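Cry23AA1 (Bacillus thuringiensis, PDB 4RHZ) is a crystal protein toxin of the aerolysin family that binds zinc, forms a binary complex with Cry37Aa1 and probably acts by making pores in membranes. Local coordinates at residues Val110-Ser115 with Gln223-Ile228; Tyr118-Thr123 with Val165-Ser170; Phe31-Glu36 with Val89-Ser94; Lys57-Thr62 with Val67-Ser72; Ala192-Ala195 with Asn200-Leu203. All coordinates share one frame; numbering follows the deposited sequence. Where two conformers were deposited one is given.

Contact 1 (Val110-Ser115 with Gln223-Ile228)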
# COMPACT_ATOMS: atom_id res chain seq x y z
N VAL A 110 2.06 -2.66 -11.75
CA VAL A 110 2.13 -1.25 -11.60
C VAL A 110 3.34 -1.00 -10.65
O VAL A 110 3.67 -1.84 -9.80
CB VAL A 110 0.74 -0.76 -11.16
CG1 VAL A 110 -0.03 -1.93 -10.47
CG2 VAL A 110 0.79 0.50 -10.32
N THR A 111 4.00 0.13 -10.89
CA THR A 111 5.21 0.56 -10.25
C THR A 111 4.99 1.94 -9.66
O THR A 111 4.53 2.81 -10.37
CB THR A 111 6.36 0.66 -11.31
OG1 THR A 111 7.21 -0.47 -11.15
CG2 THR A 111 7.23 1.94 -11.15
N LEU A 112 5.35 2.16 -8.38
CA LEU A 112 5.33 3.56 -7.93
C LEU A 112 6.69 4.11 -7.47
O LEU A 112 7.51 3.37 -6.87
CB LEU A 112 4.17 3.88 -6.97
CG LEU A 112 4.24 3.62 -5.46
CD1 LEU A 112 5.33 4.47 -4.83
CD2 LEU A 112 2.96 3.95 -4.73
N THR A 113 6.90 5.38 -7.79
CA THR A 113 8.11 6.11 -7.47
C THR A 113 7.91 7.11 -6.37
O THR A 113 7.05 8.00 -6.45
CB THR A 113 8.66 6.84 -8.71
OG1 THR A 113 9.21 5.84 -9.56
CG2 THR A 113 9.82 7.83 -8.35
N VAL A 114 8.73 6.96 -5.34
CA VAL A 114 8.67 7.88 -4.22
C VAL A 114 10.09 8.15 -3.64
O VAL A 114 10.99 7.30 -3.68
CB VAL A 114 7.68 7.36 -3.14
CG1 VAL A 114 8.19 6.11 -2.47
CG2 VAL A 114 7.42 8.42 -2.09
N SER A 115 10.27 9.34 -3.11
CA SER A 115 11.57 9.80 -2.69
C SER A 115 11.44 10.35 -1.28
O SER A 115 10.41 10.94 -0.91
CB SER A 115 12.04 10.96 -3.60
OG SER A 115 12.61 10.48 -4.82
N GLN A 223 -1.71 6.20 -1.71
CA GLN A 223 -2.22 7.12 -2.76
C GLN A 223 -3.06 6.39 -3.77
O GLN A 223 -2.97 5.15 -3.92
CB GLN A 223 -1.06 7.79 -3.54
CG GLN A 223 -0.17 6.78 -4.10
CD GLN A 223 0.85 7.36 -5.05
OE1 GLN A 223 2.04 7.51 -4.67
NE2 GLN A 223 0.43 7.68 -6.32
N GLY A 224 -3.79 7.19 -4.54
CA GLY A 224 -4.44 6.68 -5.74
C GLY A 224 -3.35 6.30 -6.69
O GLY A 224 -2.39 7.08 -6.91
N LEU A 225 -3.48 5.13 -7.28
CA LEU A 225 -2.52 4.77 -8.28
C LEU A 225 -2.98 4.99 -9.70
O LEU A 225 -2.16 5.28 -10.57
CB LEU A 225 -2.14 3.32 -8.17
CG LEU A 225 -1.66 2.82 -6.81
CD1 LEU A 225 -1.69 1.28 -6.91
CD2 LEU A 225 -0.19 3.34 -6.53
N ARG A 226 -4.29 4.78 -9.94
CA ARG A 226 -4.90 4.94 -11.26
C ARG A 226 -6.40 4.93 -11.17
O ARG A 226 -6.98 4.45 -10.15
CB ARG A 226 -4.45 3.91 -12.25
CG ARG A 226 -4.36 2.55 -11.69
CD ARG A 226 -4.83 1.64 -12.68
NE ARG A 226 -3.81 0.77 -13.17
CZ ARG A 226 -3.70 0.39 -14.45
NH1 ARG A 226 -4.54 0.84 -15.40
NH2 ARG A 226 -2.72 -0.45 -14.79
N SER A 227 -7.02 5.56 -12.18
CA SER A 227 -8.47 5.68 -12.31
C SER A 227 -8.86 4.75 -13.48
O SER A 227 -8.07 4.50 -14.41
CB SER A 227 -8.89 7.13 -12.55
OG SER A 227 -8.36 7.59 -13.82
N ILE A 228 -10.05 4.17 -13.37
CA ILE A 228 -10.60 3.31 -14.39
C ILE A 228 -12.10 3.74 -14.55
O ILE A 228 -12.77 4.13 -13.56
CB ILE A 228 -10.50 1.86 -13.94
CG1 ILE A 228 -9.06 1.39 -13.97
CG2 ILE A 228 -11.31 0.92 -14.87
CD1 ILE A 228 -8.85 0.06 -13.23

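Contact 2 (Tyr118-Thr123 with Val165-Ser170)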
# COMPACT_ATOMS: atom_id res chain seq x y z
N TYR A 118 16.51 11.33 4.08
CA TYR A 118 16.97 10.83 5.37
C TYR A 118 18.15 11.61 5.98
O TYR A 118 19.27 11.56 5.46
CB TYR A 118 17.28 9.37 5.26
CG TYR A 118 16.02 8.60 4.96
CD1 TYR A 118 15.18 8.18 5.97
CD2 TYR A 118 15.64 8.34 3.62
CE1 TYR A 118 14.02 7.47 5.69
CE2 TYR A 118 14.46 7.66 3.33
CZ TYR A 118 13.67 7.23 4.34
OH TYR A 118 12.52 6.54 4.01
N ASN A 119 17.85 12.33 7.06
CA ASN A 119 18.87 12.94 7.89
C ASN A 119 19.25 11.99 9.06
O ASN A 119 18.44 11.74 9.96
CB ASN A 119 18.38 14.28 8.41
CG ASN A 119 19.42 14.95 9.44
OD1 ASN A 119 20.42 14.31 9.92
ND2 ASN A 119 19.14 16.19 9.80
N TYR A 120 20.47 11.46 9.02
CA TYR A 120 20.88 10.37 9.95
C TYR A 120 20.91 10.75 11.42
O TYR A 120 20.80 9.88 12.28
CB TYR A 120 22.22 9.77 9.56
CG TYR A 120 22.28 9.02 8.25
CD1 TYR A 120 21.53 9.41 7.13
CD2 TYR A 120 23.17 7.96 8.09
CE1 TYR A 120 21.66 8.71 5.88
CE2 TYR A 120 23.28 7.27 6.89
CZ TYR A 120 22.53 7.67 5.80
OH TYR A 120 22.70 6.99 4.64
N SER A 121 20.91 12.04 11.68
CA SER A 121 21.15 12.60 13.02
C SER A 121 19.90 12.95 13.80
O SER A 121 20.02 13.41 14.97
CB SER A 121 22.05 13.86 12.89
OG SER A 121 23.22 13.42 12.14
N THR A 122 18.73 12.74 13.21
CA THR A 122 17.50 13.02 13.95
C THR A 122 16.48 11.89 13.82
O THR A 122 16.53 11.13 12.85
CB THR A 122 16.86 14.41 13.54
OG1 THR A 122 15.67 14.60 14.31
CG2 THR A 122 16.43 14.47 12.03
N THR A 123 15.58 11.75 14.80
CA THR A 123 14.46 10.82 14.66
C THR A 123 13.14 11.56 14.27
O THR A 123 12.01 10.96 14.29
CB THR A 123 14.12 10.13 15.97
OG1 THR A 123 13.87 11.16 16.93
CG2 THR A 123 15.24 9.26 16.45
N VAL A 165 19.43 2.24 7.05
CA VAL A 165 20.08 3.56 7.04
C VAL A 165 21.57 3.34 7.47
O VAL A 165 21.86 3.10 8.64
CB VAL A 165 19.35 4.51 8.03
CG1 VAL A 165 20.00 5.87 8.10
CG2 VAL A 165 17.85 4.66 7.66
N GLU A 166 22.49 3.37 6.52
CA GLU A 166 23.81 2.84 6.66
C GLU A 166 24.86 3.80 6.18
O GLU A 166 24.62 4.56 5.23
CB GLU A 166 23.96 1.55 5.86
CG GLU A 166 23.22 0.41 6.51
CD GLU A 166 23.44 -0.88 5.76
OE1 GLU A 166 24.21 -1.72 6.24
OE2 GLU A 166 22.92 -1.04 4.64
N CYS A 167 26.02 3.74 6.83
CA CYS A 167 27.25 4.39 6.26
C CYS A 167 28.54 3.79 6.87
O CYS A 167 28.48 3.02 7.83
CB CYS A 167 27.26 5.90 6.43
SG CYS A 167 27.15 6.35 8.16
N ASP A 168 29.67 4.16 6.29
CA ASP A 168 31.02 3.84 6.80
C ASP A 168 31.67 5.08 7.36
O ASP A 168 31.38 6.20 6.95
CB ASP A 168 31.92 3.33 5.67
CG ASP A 168 31.51 1.95 5.16
OD1 ASP A 168 30.96 1.16 5.96
OD2 ASP A 168 31.80 1.65 3.97
N MET A 169 32.59 4.86 8.27
CA MET A 169 33.29 5.94 8.93
C MET A 169 34.73 5.47 9.11
O MET A 169 34.98 4.29 9.44
CB MET A 169 32.64 6.20 10.27
CG MET A 169 31.42 7.04 10.18
SD MET A 169 30.68 7.39 11.80
CE MET A 169 28.96 7.66 11.34
N SER A 170 35.67 6.37 8.87
CA SER A 170 37.08 6.10 9.15
C SER A 170 37.65 7.38 9.76
O SER A 170 37.06 8.48 9.58
CB SER A 170 37.86 5.76 7.89
OG SER A 170 37.79 6.89 7.06

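Contact 3 (Phe31-Glu36 with Val89-Ser94)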
# COMPACT_ATOMS: atom_id res chain seq x y z
N PHE A 31 38.88 12.53 9.74
CA PHE A 31 37.61 11.88 9.97
C PHE A 31 36.71 11.91 8.75
O PHE A 31 36.44 12.97 8.20
CB PHE A 31 36.87 12.44 11.14
CG PHE A 31 35.79 11.56 11.56
CD1 PHE A 31 36.05 10.53 12.44
CD2 PHE A 31 34.50 11.71 11.02
CE1 PHE A 31 35.03 9.69 12.84
CE2 PHE A 31 33.49 10.86 11.40
CZ PHE A 31 33.75 9.83 12.33
N LYS A 32 36.26 10.74 8.32
CA LYS A 32 35.31 10.75 7.22
C LYS A 32 34.08 9.83 7.32
O LYS A 32 34.11 8.72 7.88
CB LYS A 32 36.01 10.74 5.82
CG LYS A 32 37.00 9.61 5.60
CD LYS A 32 37.59 9.59 4.13
CE LYS A 32 38.07 8.16 3.71
NZ LYS A 32 37.58 7.74 2.34
N VAL A 33 32.98 10.35 6.78
CA VAL A 33 31.77 9.55 6.57
C VAL A 33 31.58 9.31 5.06
O VAL A 33 31.70 10.20 4.26
CB VAL A 33 30.56 10.26 7.13
CG1 VAL A 33 29.25 9.38 6.93
CG2 VAL A 33 30.78 10.63 8.60
N PHE A 34 31.29 8.10 4.66
CA PHE A 34 31.10 7.82 3.23
C PHE A 34 30.28 6.53 3.03
O PHE A 34 29.89 5.84 4.04
CB PHE A 34 32.49 7.72 2.53
CG PHE A 34 33.40 6.66 3.13
CD1 PHE A 34 33.54 5.41 2.52
CD2 PHE A 34 34.08 6.89 4.36
CE1 PHE A 34 34.41 4.43 3.09
CE2 PHE A 34 34.92 5.91 4.93
CZ PHE A 34 35.08 4.68 4.31
N ASN A 35 30.07 6.19 1.74
CA ASN A 35 29.18 5.10 1.32
C ASN A 35 27.85 5.20 2.06
O ASN A 35 27.39 4.20 2.63
CB ASN A 35 29.78 3.72 1.65
CG ASN A 35 31.06 3.43 0.88
OD1 ASN A 35 31.32 4.06 -0.14
ND2 ASN A 35 31.88 2.51 1.41
N GLU A 36 27.28 6.39 2.13
CA GLU A 36 25.92 6.55 2.66
C GLU A 36 24.95 5.79 1.74
O GLU A 36 25.09 5.81 0.50
CB GLU A 36 25.50 8.01 2.68
CG GLU A 36 26.26 8.85 3.68
CD GLU A 36 27.34 9.69 3.03
OE1 GLU A 36 28.09 9.18 2.17
OE2 GLU A 36 27.39 10.89 3.37
N VAL A 89 22.66 8.18 13.73
CA VAL A 89 24.02 8.49 14.14
C VAL A 89 24.29 9.98 13.94
O VAL A 89 23.86 10.59 12.95
CB VAL A 89 25.04 7.55 13.42
CG1 VAL A 89 25.15 7.83 11.88
CG2 VAL A 89 26.43 7.50 14.14
N LYS A 90 24.94 10.59 14.95
CA LYS A 90 25.43 11.96 14.84
C LYS A 90 26.96 12.03 15.02
O LYS A 90 27.53 11.73 16.12
CB LYS A 90 24.76 12.79 15.90
CG LYS A 90 25.18 14.30 15.90
CD LYS A 90 24.22 15.04 16.88
CE LYS A 90 24.50 16.52 16.96
NZ LYS A 90 24.40 17.14 15.64
N ALA A 91 27.61 12.42 13.94
CA ALA A 91 29.07 12.55 13.82
C ALA A 91 29.27 14.01 13.80
O ALA A 91 28.39 14.74 14.23
CB ALA A 91 29.53 11.97 12.52
N GLY A 92 30.38 14.49 13.29
CA GLY A 92 30.62 15.93 13.40
C GLY A 92 30.04 16.76 12.26
O GLY A 92 29.76 17.96 12.39
N THR A 93 29.91 16.14 11.12
CA THR A 93 29.37 16.79 9.95
C THR A 93 27.94 16.19 9.61
O THR A 93 27.59 15.08 10.01
CB THR A 93 30.44 16.62 8.82
OG1 THR A 93 29.93 17.07 7.58
CG2 THR A 93 30.86 15.17 8.66
N SER A 94 27.11 16.96 8.95
CA SER A 94 25.81 16.49 8.40
C SER A 94 25.86 15.14 7.70
O SER A 94 26.62 14.97 6.76
CB SER A 94 25.39 17.47 7.30
OG SER A 94 24.28 18.17 7.76

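Contact 4 (Lys57-Thr62 with Val67-Ser72)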
# COMPACT_ATOMS: atom_id res chain seq x y z
N LYS A 57 -22.43 6.96 -13.38
CA LYS A 57 -23.28 7.75 -14.24
C LYS A 57 -24.02 6.76 -15.14
O LYS A 57 -23.40 5.91 -15.81
CB LYS A 57 -22.41 8.72 -15.04
CG LYS A 57 -22.01 9.91 -14.20
CD LYS A 57 -21.35 11.05 -14.89
CE LYS A 57 -21.06 12.16 -13.82
NZ LYS A 57 -20.39 13.34 -14.42
N ARG A 58 -25.35 6.84 -15.06
CA ARG A 58 -26.21 5.98 -15.81
C ARG A 58 -26.86 6.81 -16.99
O ARG A 58 -27.36 7.96 -16.79
CB ARG A 58 -27.30 5.40 -14.90
CG ARG A 58 -28.22 4.43 -15.62
CD ARG A 58 -29.43 3.88 -14.76
NE ARG A 58 -30.49 3.33 -15.62
CZ ARG A 58 -31.33 2.31 -15.32
NH1 ARG A 58 -31.20 1.65 -14.15
NH2 ARG A 58 -32.29 1.93 -16.20
N VAL A 59 -26.89 6.19 -18.17
CA VAL A 59 -27.51 6.81 -19.37
C VAL A 59 -28.38 5.77 -20.04
O VAL A 59 -27.88 4.76 -20.48
CB VAL A 59 -26.48 7.32 -20.41
CG1 VAL A 59 -27.18 8.15 -21.54
CG2 VAL A 59 -25.39 8.22 -19.76
N ASP A 60 -29.68 6.05 -20.09
CA ASP A 60 -30.67 5.22 -20.78
C ASP A 60 -30.91 5.75 -22.24
O ASP A 60 -31.29 6.92 -22.42
CB ASP A 60 -31.98 5.24 -19.99
CG ASP A 60 -31.86 4.51 -18.62
OD1 ASP A 60 -30.88 4.69 -17.86
OD2 ASP A 60 -32.75 3.75 -18.26
N ASN A 61 -30.61 4.91 -23.24
CA ASN A 61 -30.96 5.17 -24.62
C ASN A 61 -32.30 4.48 -24.93
O ASN A 61 -32.36 3.30 -25.30
CB ASN A 61 -29.86 4.67 -25.56
CG ASN A 61 -30.21 4.93 -27.09
OD1 ASN A 61 -31.19 5.57 -27.40
ND2 ASN A 61 -29.40 4.38 -28.01
N THR A 62 -33.41 5.17 -24.72
CA THR A 62 -34.69 4.49 -24.95
C THR A 62 -35.10 4.49 -26.45
O THR A 62 -36.19 4.05 -26.76
CB THR A 62 -35.82 5.12 -24.18
OG1 THR A 62 -35.93 6.48 -24.61
CG2 THR A 62 -35.57 5.12 -22.64
N VAL A 67 -26.67 6.06 -29.77
CA VAL A 67 -26.31 7.42 -29.38
C VAL A 67 -24.85 7.43 -28.89
O VAL A 67 -24.32 6.41 -28.45
CB VAL A 67 -27.27 7.98 -28.30
CG1 VAL A 67 -27.01 9.45 -28.03
CG2 VAL A 67 -28.72 7.82 -28.74
N GLU A 68 -24.19 8.58 -28.98
CA GLU A 68 -22.86 8.74 -28.42
C GLU A 68 -23.12 9.56 -27.20
O GLU A 68 -23.95 10.47 -27.24
CB GLU A 68 -21.90 9.45 -29.37
CG GLU A 68 -21.63 8.61 -30.65
CD GLU A 68 -20.19 8.70 -31.18
OE1 GLU A 68 -19.64 7.65 -31.61
OE2 GLU A 68 -19.61 9.81 -31.19
N SER A 69 -22.45 9.22 -26.10
CA SER A 69 -22.63 9.97 -24.86
C SER A 69 -21.26 10.13 -24.20
O SER A 69 -20.46 9.16 -24.10
CB SER A 69 -23.59 9.22 -23.96
OG SER A 69 -24.14 10.03 -22.95
N THR A 70 -20.97 11.35 -23.78
CA THR A 70 -19.75 11.62 -23.06
C THR A 70 -19.96 11.54 -21.55
O THR A 70 -20.80 12.24 -21.02
CB THR A 70 -19.18 12.97 -23.48
OG1 THR A 70 -18.70 12.82 -24.82
CG2 THR A 70 -17.95 13.38 -22.58
N VAL A 71 -19.22 10.64 -20.86
CA VAL A 71 -19.29 10.64 -19.36
C VAL A 71 -17.95 11.10 -18.77
O VAL A 71 -16.88 10.62 -19.17
CB VAL A 71 -19.69 9.26 -18.74
CG1 VAL A 71 -21.16 8.94 -19.02
CG2 VAL A 71 -18.83 8.14 -19.30
N SER A 72 -18.05 12.02 -17.81
CA SER A 72 -16.95 12.74 -17.26
C SER A 72 -17.04 12.59 -15.77
O SER A 72 -18.13 12.75 -15.20
CB SER A 72 -17.11 14.26 -17.50
OG SER A 72 -16.90 14.52 -18.85
O HOH W 1 -20.89 13.08 -17.58

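Contact 5 (Ala192-Ala195 with Asn200-Leu203)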
# COMPACT_ATOMS: atom_id res chain seq x y z
N ALA A 192 36.14 2.74 14.68
CA ALA A 192 36.43 1.27 14.87
C ALA A 192 36.77 0.85 16.30
O ALA A 192 36.25 -0.15 16.78
CB ALA A 192 37.56 0.83 13.97
N ASP A 193 37.66 1.58 16.98
CA ASP A 193 38.01 1.30 18.40
C ASP A 193 36.75 1.37 19.27
O ASP A 193 36.51 0.51 20.17
CB ASP A 193 39.03 2.33 18.93
CG ASP A 193 40.37 2.25 18.23
OD1 ASP A 193 40.71 1.14 17.74
OD2 ASP A 193 41.09 3.29 18.16
N LEU A 194 35.93 2.38 18.99
CA LEU A 194 34.67 2.54 19.74
C LEU A 194 33.78 1.33 19.49
O LEU A 194 33.14 0.85 20.39
CB LEU A 194 33.97 3.76 19.23
CG LEU A 194 33.29 4.74 20.15
CD1 LEU A 194 32.15 5.29 19.36
CD2 LEU A 194 32.85 4.20 21.48
N ALA A 195 33.77 0.84 18.25
CA ALA A 195 32.94 -0.33 17.91
C ALA A 195 33.46 -1.59 18.64
O ALA A 195 32.68 -2.36 19.21
CB ALA A 195 32.88 -0.52 16.37
N ASN A 200 27.08 -2.47 21.21
CA ASN A 200 25.65 -2.10 21.26
C ASN A 200 25.33 -0.73 20.68
O ASN A 200 24.39 -0.10 21.12
CB ASN A 200 25.15 -2.13 22.72
CG ASN A 200 25.32 -3.50 23.36
OD1 ASN A 200 25.92 -3.64 24.42
ND2 ASN A 200 24.80 -4.54 22.69
N LEU A 201 26.12 -0.28 19.70
CA LEU A 201 25.93 1.06 19.13
C LEU A 201 25.68 1.01 17.61
O LEU A 201 25.87 1.99 16.93
CB LEU A 201 27.20 1.92 19.39
CG LEU A 201 27.70 2.03 20.83
CD1 LEU A 201 28.95 2.92 20.89
CD2 LEU A 201 26.69 2.54 21.81
N ASN A 202 25.31 -0.15 17.06
CA ASN A 202 25.00 -0.25 15.62
C ASN A 202 26.21 0.04 14.79
O ASN A 202 26.11 0.34 13.59
CB ASN A 202 23.80 0.63 15.16
CG ASN A 202 22.46 0.19 15.79
OD1 ASN A 202 22.24 -0.99 16.02
ND2 ASN A 202 21.58 1.14 16.09
N LEU A 203 27.37 -0.08 15.42
CA LEU A 203 28.64 0.05 14.69
C LEU A 203 29.43 -1.22 14.80
O LEU A 203 29.49 -1.81 15.90
CB LEU A 203 29.49 1.16 15.30
CG LEU A 203 28.88 2.52 15.27
CD1 LEU A 203 29.44 3.37 16.47
CD2 LEU A 203 29.17 3.12 13.88

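Contact 1 (Val110-Ser115 with Gln223-Ile228)
Leu112 and Leu225 are the facing pair, their CA atoms 8.0 Å apart, too far for backbone pairing, so strands 111-119 and 211-235 meet through side chains alone. Leu112 reaches across with one methyl: its CD2 lies 3.7 Å from Leu225 CD2, the two leucines crossing at about a right angle. That methyl is placed by an unusual first torsion (chi1 84°), which sets CG between the backbone N and the carbonyl carbon. Val110 adds a looser touch, CG2 to Leu225 CD1 at 4.3 Å. The contact joins the four-stranded sheet containing 111-119 to the large sheet of this elongated aerolysin-type fold, and Val258 packs against all three of these side chains. A classic beta bulge, in which Leu225 and Arg226 both face Gln155, interrupts strand 211-235 here. Gln223 meets Leu112 from the opposite direction, its OE1 3.7 Å from Leu112 CD2. Both ends of its buried amide are bonded: OE1 accepts from Asn257 ND2, and NE2 gives to Gly224 O of the next residue at 2.9 Å, nearly straight at 172° and with the acceptor in the amide plane. The side chains of Gln223 and His79, a zinc ligand, lie about 4 Å apart, close to the zinc site.

Contact 2 (Tyr118-Thr123 with Val165-Ser170)
Tyr120 on Val165 is a buried aromatic-aliphatic contact, where the end of strand 111-119 runs into a turn beside the long strand 146-179. The main element is a CH-pi interaction: Val165 CG1 sits 3.6 Å from the centroid of the Tyr120 ring, only 5° off the ring normal, so one methyl rests almost exactly over the middle of one face. Val165 presents that branch because CG1 is anti to its backbone N (chi1 178°). Along the strand, Glu166 offers its backbone rather than its side chain, which leaves the other way to bond His212; Glu166 O lies near the plane of the ring, within 3.2 Å of Tyr120 OH. Thr97 OG1 is hydrogen-bonded to the same hydroxyl, and which of the two takes the tyrosine's proton is not settled. Cys167 makes an oblique sulfur-aromatic approach, with SG 4.2 Å from Tyr120 CE2. The tyrosine is presented by a type I beta turn running from Asn119 to Thr122. Its closing backbone bond, Thr122 N to Asn119 O, is weak at 3.4 Å, but Ser121 N gives a firmer one to Asn119 OD1 at 2.9 Å, reaching the oxygen from above its carbonyl plane. That side-chain bond makes an Asx turn overlapping the type I turn where strand 111-119 ends, and from it Tyr120 packs on strand 146-179 of the aerolysin-type fold.

Contact 3 (Phe31-Glu36 with Val89-Ser94)
Ala91 takes the apolar contacts from Phe31 and Val33 at a single methyl. Phe31 CE2 and Val33 CG2 each come to 4.3 Å from Ala91 CB, so the methyl rests against the seam where these two side chains, projecting from the same side of segment 31-36, meet. The phenyl ring meets it obliquely. Phe31 swings across with CG anti to its backbone N (chi1 -165°), and its ring also makes an edge-to-face contact with Tyr27. Val33 also touches Ile95, just beyond the other segment. The backbones stay well apart, 8.3 Å between the CA atoms of Val33 and Ala91, and each segment finds its backbone partners elsewhere. Strand 32-40 lies along strand 146-179 in the large sheet, Lys32 bonding Ser170 and Phe34 bonding Asp168, while 89-94 is where the long strand 67-90 runs out and the chain turns over toward strand 96-105. Val89 and Lys90, still in the strand, pair with Tyr120 and with Ile4 and Ile6. The polar interactions thus run to neighbours of the two segments: Asn35 ND2 bonds Asp168 OD2, and Val89 O receives the hydroxyl of Ser121. Asn35 has left-handed backbone angles (phi 47°, psi 46°), which break the alternation of the strand and let Glu36 point to the same side as Val33. On the other side, Lys32 folds its chain past Phe34, NZ standing 4.1 Å above the plane of that ring and offset toward its rim.

Contact 4 (Lys57-Thr62 with Val67-Ser72)
Lys57, Val59 and Asn61 face Val71, Ser69 and Val67 in turn, on strand segments whose axes pass 8.8 Å apart and run almost antiparallel at 168°. The spacing is that of layers joined by side chains: 57-61 bonds its backbone to 146-179, and 67-72 bonds to 126-142. With a short loop between them, the two form a beta-arch near one end of the elongated molecule. Midway along it Val59 CG2 lies 4.4 Å from Val71 CG1, and Val59 also straddles the hydroxyl of Ser69, CG1 to OG 3.8 Å. Nearer the loop the Asn61 amide meets Val67 CG2, with CG, OD1 and ND2 of Asn61 all 3.6 Å from that methyl, although Val67 has a second conformer and the detail is doubtful. ND2 also gives to Ile142 O and Tyr65 O, and OD1 takes from Gly63 N, so the amide joins the connecting loop to the end of strand 126-142. Lys57 stretches out fully extended beyond CG toward Ser72; its modelled approach to Ser72 O is too short to trust. A water gives sounder evidence, accepting from Lys57 NZ at 3.2 Å and from Ser72 N at 3.0 Å. On the outward side Arg58 grips Asp60 side-on, NE to OD1 2.6 Å and a second bond from NH2 to OD2, each carboxylate oxygen using its syn lone pair; Tyr147 adds a cation-pi contact to the guanidinium. The chemistry implies a partly exposed interface, with apolar touches in the middle, a lysine and a water at one end and a bonded amide at the other.

Contact 5 (Ala192-Ala195 with Asn200-Leu203)
Asp193 OD2 accepts from Ser190 N at one margin of a contact that brings Ala195 against Leu203, and at the other margin Asn200 N gives to Asn198 OD1. Between those margins the contact is apolar. Ala195 CB meets Leu203 O at 3.7 Å, a van der Waals touch. Ala195 CB also lies 3.9 Å from Leu203 CB, and this close approach is possible because the alanine is small: the CA atoms of Ala195 and Leu203 are just 5.4 Å apart. Leu194, one residue earlier, divides its two methyls between two leucines. Its CD2 comes to 4.1 Å from Leu201 CD1, the side chains crossing at about a right angle, and its CD1 stands 4.4 Å from Leu203 CD1. The first torsion of Leu194 (chi1 -138°) is off the usual staggered positions. Asn202, between the two leucines of the loop, has left-handed backbone angles (phi 64°, psi 20°), and Leu201 and Leu203, flanking it, both point toward the helix. In the wider fold, the loop after helix 191-197 doubles back against it: Leu194 and Leu201 both touch Glu9 of helix 6-18, Leu203 packs on Phe213, and Asn202 pairs by backbone with Lys214, so the turn is in contact with both the N-terminal helix and strand 211-235.

In the fold
Contacts 1, 2 and 5 are buried, contact 3 lies at the surface and contact 4 is partly buried. Contacts 1 and 2, their centres about 29 Å apart, both join strand 111-119 to neighbouring strands of the large sheet; the first does so with aliphatic side chains and a bonded glutamine near the zinc site, the second with an aromatic ring. Contacts 2 and 3 touch, because strands 146-179 and 32-40 pair between them. Contacts 3 and 4 share strand 67-90 but their centres are about 63 Å apart, toward opposite ends of the molecule, one purely apolar and the other with charged and water-mediated elements. The centre of contact 5, the one involving a helix, is about 14 Å from those of contacts 2 and 3.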